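Local coordinates for protein 3-dehydroshikimate dehydratase (Bacillus anthracis, PDB 3DX5) that converts 3-dehydroshikimate to 3,4-dihydroxybenzoate with the help of manganese, supplying the catechol precursor of the siderophore petrobactin, at residues Phe17-Tyr25 and Glu53-Ile64. Sequence-based numbering, arbitrary orientation.
Sequences FTDIVQFAY and ELNCLKDKTLEI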
ATOM      1  N   PHE A  17       2.486  10.650  11.882  1.00 11.24           N
ATOM      2  CA  PHE A  17       1.303  10.575  12.739  1.00 11.11           C
ATOM      3  C   PHE A  17       0.957  11.971  13.319  1.00 11.44           C
ATOM      4  O   PHE A  17      -0.235  12.335  13.409  1.00 10.20           O
ATOM      5  CB  PHE A  17       1.540   9.560  13.864  1.00  9.95           C
ATOM      6  CG  PHE A  17       0.357   9.389  14.791  1.00 11.26           C
ATOM      7  CD1 PHE A  17      -0.861   8.883  14.322  1.00  9.07           C
ATOM      8  CD2 PHE A  17       0.471   9.709  16.137  1.00 10.51           C
ATOM      9  CE1 PHE A  17      -1.951   8.719  15.186  1.00 11.27           C
ATOM     10  CE2 PHE A  17      -0.632   9.535  17.008  1.00 11.95           C
ATOM     11  CZ  PHE A  17      -1.821   9.035  16.538  1.00  8.51           C
ATOM     12  N   THR A  18       1.997  12.731  13.716  1.00 11.03           N
ATOM     13  CA  THR A  18       1.818  14.066  14.272  1.00 10.67           C
ATOM     14  C   THR A  18       1.034  14.947  13.287  1.00 10.68           C
ATOM     15  O   THR A  18       0.099  15.634  13.697  1.00  8.15           O
ATOM     16  CB  THR A  18       3.166  14.745  14.611  1.00 12.00           C
ATOM     17  OG1 THR A  18       3.840  14.006  15.646  1.00 14.19           O
ATOM     18  CG2 THR A  18       2.952  16.226  15.077  1.00 11.42           C
ATOM     19  N   ASP A  19       1.388  14.898  11.992  1.00 10.38           N
ATOM     20  CA  ASP A  19       0.678  15.687  10.987  1.00 11.05           C
ATOM     21  C   ASP A  19      -0.742  15.191  10.701  1.00 10.48           C
ATOM     22  O   ASP A  19      -1.657  15.996  10.445  1.00 10.44           O
ATOM     23  CB  ASP A  19       1.475  15.765   9.694  1.00 12.09           C
ATOM     24  CG  ASP A  19       2.696  16.676   9.826  1.00 16.97           C
ATOM     25  OD1 ASP A  19       2.856  17.380  10.865  1.00 21.36           O
ATOM     26  OD2 ASP A  19       3.492  16.703   8.875  1.00 21.19           O
ATOM     27  N   ILE A  20      -0.953  13.884  10.745  1.00 10.50           N
ATOM     28  CA  ILE A  20      -2.337  13.375  10.675  1.00 10.30           C
ATOM     29  C   ILE A  20      -3.220  13.869  11.854  1.00 10.34           C
ATOM     30  O   ILE A  20      -4.368  14.331  11.652  1.00 10.36           O
ATOM     31  CB  ILE A  20      -2.364  11.882  10.597  1.00 11.47           C
ATOM     32  CG1 ILE A  20      -1.917  11.451   9.191  1.00 13.01           C
ATOM     33  CG2 ILE A  20      -3.801  11.355  10.893  1.00  9.51           C
ATOM     34  CD1 ILE A  20      -1.786   9.991   9.068  1.00 14.13           C
ATOM     35  N   VAL A  21      -2.681  13.801  13.070  1.00  8.88           N
ATOM     36  CA  VAL A  21      -3.434  14.234  14.221  1.00  8.34           C
ATOM     37  C   VAL A  21      -3.768  15.717  14.066  1.00  8.88           C
ATOM     38  O   VAL A  21      -4.892  16.129  14.320  1.00  7.74           O
ATOM     39  CB  VAL A  21      -2.666  13.968  15.530  1.00  7.74           C
ATOM     40  CG1 VAL A  21      -3.348  14.697  16.714  1.00  9.62           C
ATOM     41  CG2 VAL A  21      -2.550  12.481  15.806  1.00  8.78           C
ATOM     42  N   GLN A  22      -2.785  16.526  13.664  1.00  9.66           N
ATOM     43  CA  GLN A  22      -2.996  17.981  13.513  1.00 10.77           C
ATOM     44  C   GLN A  22      -4.055  18.251  12.421  1.00 10.60           C
ATOM     45  O   GLN A  22      -4.942  19.081  12.607  1.00 10.47           O
ATOM     46  CB  GLN A  22      -1.671  18.706  13.175  1.00 10.88           C
ATOM     47  CG  GLN A  22      -1.804  20.240  12.978  1.00 15.74           C
ATOM     48  CD  GLN A  22      -2.468  20.930  14.181  1.00 21.08           C
ATOM     49  OE1 GLN A  22      -2.155  20.637  15.339  1.00 22.57           O
ATOM     50  NE2 GLN A  22      -3.376  21.858  13.902  1.00 24.08           N
ATOM     51  N   PHE A  23      -3.948  17.564  11.285  1.00  9.55           N
ATOM     52  CA  PHE A  23      -4.965  17.689  10.242  1.00 10.21           C
ATOM     53  C   PHE A  23      -6.368  17.296  10.757  1.00 10.34           C
ATOM     54  O   PHE A  23      -7.357  17.972  10.478  1.00 10.60           O
ATOM     55  CB  PHE A  23      -4.595  16.848   9.030  1.00  8.79           C
ATOM     56  CG  PHE A  23      -5.622  16.877   7.951  1.00 11.50           C
ATOM     57  CD1 PHE A  23      -5.640  17.915   7.011  1.00 12.01           C
ATOM     58  CD2 PHE A  23      -6.595  15.877   7.870  1.00 11.89           C
ATOM     59  CE1 PHE A  23      -6.630  17.948   5.991  1.00 13.55           C
ATOM     60  CE2 PHE A  23      -7.581  15.907   6.879  1.00 11.16           C
ATOM     61  CZ  PHE A  23      -7.587  16.940   5.929  1.00 11.20           C
ATOM     62  N   ALA A  24      -6.454  16.191  11.499  1.00 10.66           N
ATOM     63  CA  ALA A  24      -7.745  15.772  12.037  1.00 11.69           C
ATOM     64  C   ALA A  24      -8.325  16.859  12.929  1.00 12.35           C
ATOM     65  O   ALA A  24      -9.513  17.165  12.859  1.00 12.45           O
ATOM     66  CB  ALA A  24      -7.640  14.433  12.804  1.00 10.60           C
ATOM     67  N   TYR A  25      -7.469  17.437  13.763  1.00 12.62           N
ATOM     68  CA  TYR A  25      -7.896  18.390  14.764  1.00 13.92           C
ATOM     69  C   TYR A  25      -8.396  19.683  14.100  1.00 13.94           C
ATOM     70  O   TYR A  25      -9.472  20.181  14.392  1.00 13.23           O
ATOM     71  CB  TYR A  25      -6.719  18.667  15.706  1.00 13.65           C
ATOM     72  CG  TYR A  25      -6.885  19.798  16.690  1.00 16.27           C
ATOM     73  CD1 TYR A  25      -8.025  19.899  17.495  1.00 17.55           C
ATOM     74  CD2 TYR A  25      -5.875  20.762  16.831  1.00 19.21           C
ATOM     75  CE1 TYR A  25      -8.165  20.963  18.422  1.00 20.39           C
ATOM     76  CE2 TYR A  25      -6.000  21.811  17.751  1.00 21.10           C
ATOM     77  CZ  TYR A  25      -7.153  21.899  18.530  1.00 21.92           C
ATOM     78  OH  TYR A  25      -7.274  22.925  19.431  1.00 26.96           O
ATOM     79  N   GLU A  53       2.002  12.419  21.519  1.00 15.00           N
ATOM     80  CA  GLU A  53       0.744  12.737  20.810  1.00 15.14           C
ATOM     81  C   GLU A  53      -0.461  12.199  21.533  1.00 14.62           C
ATOM     82  O   GLU A  53      -1.440  12.920  21.710  1.00 13.08           O
ATOM     83  CB  GLU A  53       0.702  12.231  19.357  1.00 15.02           C
ATOM     84  CG  GLU A  53       1.598  13.009  18.406  1.00 19.73           C
ATOM     85  CD  GLU A  53       1.284  14.514  18.363  1.00 22.52           C
ATOM     86  OE1 GLU A  53       0.118  14.890  18.117  1.00 23.05           O
ATOM     87  OE2 GLU A  53       2.222  15.320  18.565  1.00 23.70           O
ATOM     88  N   LEU A  54      -0.402  10.933  21.950  1.00 15.47           N
ATOM     89  CA  LEU A  54      -1.552  10.289  22.594  1.00 16.59           C
ATOM     90  C   LEU A  54      -1.939  11.053  23.865  1.00 18.04           C
ATOM     91  O   LEU A  54      -3.119  11.216  24.155  1.00 17.82           O
ATOM     92  CB  LEU A  54      -1.278   8.794  22.849  1.00 16.57           C
ATOM     93  CG  LEU A  54      -1.106   7.941  21.564  1.00 15.54           C
ATOM     94  CD1 LEU A  54      -0.780   6.460  21.836  1.00 13.39           C
ATOM     95  CD2 LEU A  54      -2.349   8.090  20.613  1.00 16.53           C
ATOM     96  N   ASN A  55      -0.945  11.575  24.579  1.00 19.61           N
ATOM     97  CA  ASN A  55      -1.224  12.342  25.802  1.00 21.94           C
ATOM     98  C   ASN A  55      -1.942  13.690  25.611  1.00 22.43           C
ATOM     99  O   ASN A  55      -2.478  14.214  26.575  1.00 22.04           O
ATOM    100  CB  ASN A  55       0.036  12.499  26.650  1.00 22.73           C
ATOM    101  CG  ASN A  55       0.576  11.147  27.146  1.00 26.92           C
ATOM    102  OD1 ASN A  55      -0.127  10.111  27.116  1.00 28.80           O
ATOM    103  ND2 ASN A  55       1.831  11.151  27.601  1.00 29.77           N
ATOM    104  N   CYS A  56      -1.976  14.237  24.390  1.00 22.48           N
ATOM    105  CA  CYS A  56      -2.793  15.438  24.124  1.00 23.52           C
ATOM    106  C   CYS A  56      -4.017  15.199  23.309  1.00 22.34           C
ATOM    107  O   CYS A  56      -4.672  16.194  22.973  1.00 22.07           O
ATOM    108  CB  CYS A  56      -2.092  16.474  23.275  1.00 24.15           C
ATOM    109  SG  CYS A  56      -0.440  16.595  23.492  1.00 33.36           S
ATOM    110  N   LEU A  57      -4.303  13.951  22.916  1.00 20.67           N
ATOM    111  CA  LEU A  57      -5.452  13.732  22.035  1.00 21.18           C
ATOM    112  C   LEU A  57      -6.707  14.273  22.633  1.00 21.55           C
ATOM    113  O   LEU A  57      -7.488  14.904  21.940  1.00 21.35           O
ATOM    114  CB  LEU A  57      -5.702  12.273  21.729  1.00 20.42           C
ATOM    115  CG  LEU A  57      -4.886  11.694  20.618  1.00 20.58           C
ATOM    116  CD1 LEU A  57      -5.518  10.337  20.294  1.00 16.88           C
ATOM    117  CD2 LEU A  57      -4.844  12.630  19.402  1.00 18.26           C
ATOM    118  N   LYS A  58      -6.898  13.994  23.917  1.00 22.40           N
ATOM    119  CA  LYS A  58      -8.121  14.348  24.606  1.00 24.75           C
ATOM    120  C   LYS A  58      -8.336  15.866  24.569  1.00 24.71           C
ATOM    121  O   LYS A  58      -9.461  16.318  24.349  1.00 25.16           O
ATOM    122  CB  LYS A  58      -8.084  13.817  26.040  1.00 25.43           C
ATOM    123  CG  LYS A  58      -9.379  13.941  26.798  1.00 30.55           C
ATOM    124  CD  LYS A  58     -10.309  12.737  26.608  1.00 34.57           C
ATOM    125  CE  LYS A  58     -11.511  12.906  27.567  1.00 37.70           C
ATOM    126  NZ  LYS A  58     -12.441  11.749  27.532  1.00 39.99           N
ATOM    127  N   ASP A  59      -7.252  16.636  24.716  1.00 24.30           N
ATOM    128  CA  ASP A  59      -7.285  18.112  24.656  1.00 24.87           C
ATOM    129  C   ASP A  59      -7.757  18.647  23.314  1.00 23.84           C
ATOM    130  O   ASP A  59      -8.152  19.800  23.214  1.00 23.85           O
ATOM    131  CB  ASP A  59      -5.876  18.691  24.854  1.00 25.80           C
ATOM    132  CG  ASP A  59      -5.410  18.644  26.292  1.00 30.38           C
ATOM    133  OD1 ASP A  59      -6.262  18.536  27.215  1.00 34.83           O
ATOM    134  OD2 ASP A  59      -4.168  18.727  26.492  1.00 36.78           O
ATOM    135  N   LYS A  60      -7.642  17.821  22.278  1.00 21.86           N
ATOM    136  CA  LYS A  60      -8.011  18.191  20.925  1.00 19.82           C
ATOM    137  C   LYS A  60      -9.375  17.576  20.537  1.00 18.47           C
ATOM    138  O   LYS A  60      -9.749  17.601  19.356  1.00 17.93           O
ATOM    139  CB  LYS A  60      -6.935  17.693  19.956  1.00 20.07           C
ATOM    140  CG  LYS A  60      -5.551  18.335  20.080  1.00 20.56           C
ATOM    141  CD  LYS A  60      -4.647  17.675  19.030  1.00 22.40           C
ATOM    142  CE  LYS A  60      -3.221  18.246  19.052  1.00 22.31           C
ATOM    143  NZ  LYS A  60      -2.430  17.745  20.174  1.00 20.12           N
ATOM    144  N   THR A  61     -10.088  17.021  21.528  1.00 16.21           N
ATOM    145  CA  THR A  61     -11.334  16.279  21.344  1.00 15.23           C
ATOM    146  C   THR A  61     -11.146  15.199  20.282  1.00 14.55           C
ATOM    147  O   THR A  61     -11.972  15.053  19.398  1.00 13.57           O
ATOM    148  CB  THR A  61     -12.553  17.212  20.979  1.00 15.59           C
ATOM    149  OG1 THR A  61     -12.494  18.411  21.766  1.00 19.00           O
ATOM    150  CG2 THR A  61     -13.885  16.522  21.257  1.00 15.44           C
ATOM    151  N   LEU A  62     -10.032  14.475  20.369  1.00 13.58           N
ATOM    152  CA  LEU A  62      -9.714  13.382  19.457  1.00 13.28           C
ATOM    153  C   LEU A  62      -9.552  12.096  20.263  1.00 13.31           C
ATOM    154  O   LEU A  62      -9.279  12.153  21.436  1.00 13.22           O
ATOM    155  CB  LEU A  62      -8.415  13.660  18.670  1.00 12.92           C
ATOM    156  CG  LEU A  62      -8.573  14.599  17.477  1.00 14.25           C
ATOM    157  CD1 LEU A  62      -7.192  14.979  16.935  1.00 13.47           C
ATOM    158  CD2 LEU A  62      -9.456  13.919  16.397  1.00 13.21           C
ATOM    159  N   GLU A  63      -9.727  10.954  19.615  1.00 12.03           N
ATOM    160  CA  GLU A  63      -9.479   9.674  20.214  1.00 12.42           C
ATOM    161  C   GLU A  63      -9.202   8.709  19.054  1.00 11.44           C
ATOM    162  O   GLU A  63      -9.456   9.030  17.892  1.00 12.09           O
ATOM    163  CB  GLU A  63     -10.701   9.202  21.022  1.00 12.40           C
ATOM    164  CG  GLU A  63     -11.932   8.876  20.149  1.00 13.71           C
ATOM    165  CD  GLU A  63     -13.197   8.674  21.000  1.00 18.63           C
ATOM    166  OE1 GLU A  63     -13.494   7.500  21.371  1.00 16.90           O
ATOM    167  OE2 GLU A  63     -13.881   9.696  21.303  1.00 18.58           O
ATOM    168  N   ILE A  64      -8.672   7.543  19.362  1.00 11.03           N
ATOM    169  CA  ILE A  64      -8.532   6.492  18.357  1.00 10.74           C
ATOM    170  C   ILE A  64      -9.834   5.688  18.402  1.00 11.32           C
ATOM    171  O   ILE A  64     -10.199   5.154  19.454  1.00 12.36           O
ATOM    172  CB  ILE A  64      -7.278   5.618  18.632  1.00 10.86           C
ATOM    173  CG1 ILE A  64      -6.011   6.506  18.686  1.00  9.08           C
ATOM    174  CG2 ILE A  64      -7.183   4.429  17.625  1.00  8.89           C
ATOM    175  CD1 ILE A  64      -5.732   7.312  17.377  1.00 11.90           C
TER
HETATM  176  O   HOH W   1      -0.410  16.700  16.209  1.00 12.73           O
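Val21 of helix 17-26 packs against Leu57 and Leu62, in the segment that leads out of helix 47-56, a junction between neighbouring outer elements of the enzyme's TIM barrel. It illustrates how two such elements can be joined by apolar contacts towards the barrel, and by one water with alkyl and ring packing on the side nearer solvent. The tight part centres on Val21 CG1, placed anti to the backbone N (chi1 168°), which lies 3.7 Å from Leu57 CD2 and 3.9 Å from Leu62 CD1. Leu62 then spreads along the helix: its CD2 meets Ala24 CB at 4.1 Å, while CD1 also touches Tyr25 CB. Val21 and Ala24 from the helix, and Ile64 at the start of strand 64-68, all pack on Ile32 of strand 31-35. At the start of the helix the Phe17 ring, with Val21 CG2 above one face toward its rim, takes Ile64 CD1 at its edge; Leu54 CD2 and Glu53 CB approach it obliquely, and Leu14 of the second subunit packs on Phe17 as well.

Nearer solvent, no direct hydrogen bond joins the two segments. Glu53, bent at chi2 (-57°), runs past Phe17 and Val21 in the opposite sense; OE1 lies against Val21 CG1, whereas OE2 stays a looser 3.6 Å from OG1 of Thr18, whose side chain it crosses at about a right angle. One water closes this part of the seam, donating to Thr18 O and, at 2.7 Å, to Glu53 OE1. Further along, the exposed Tyr25 lays a ring face against the aliphatic chain of Lys60, the two side chains crossing at about a right angle. In this CH-pi contact, Lys60 CG sits 3.8 Å from the centroid of the Tyr25 ring, just 7° off its normal.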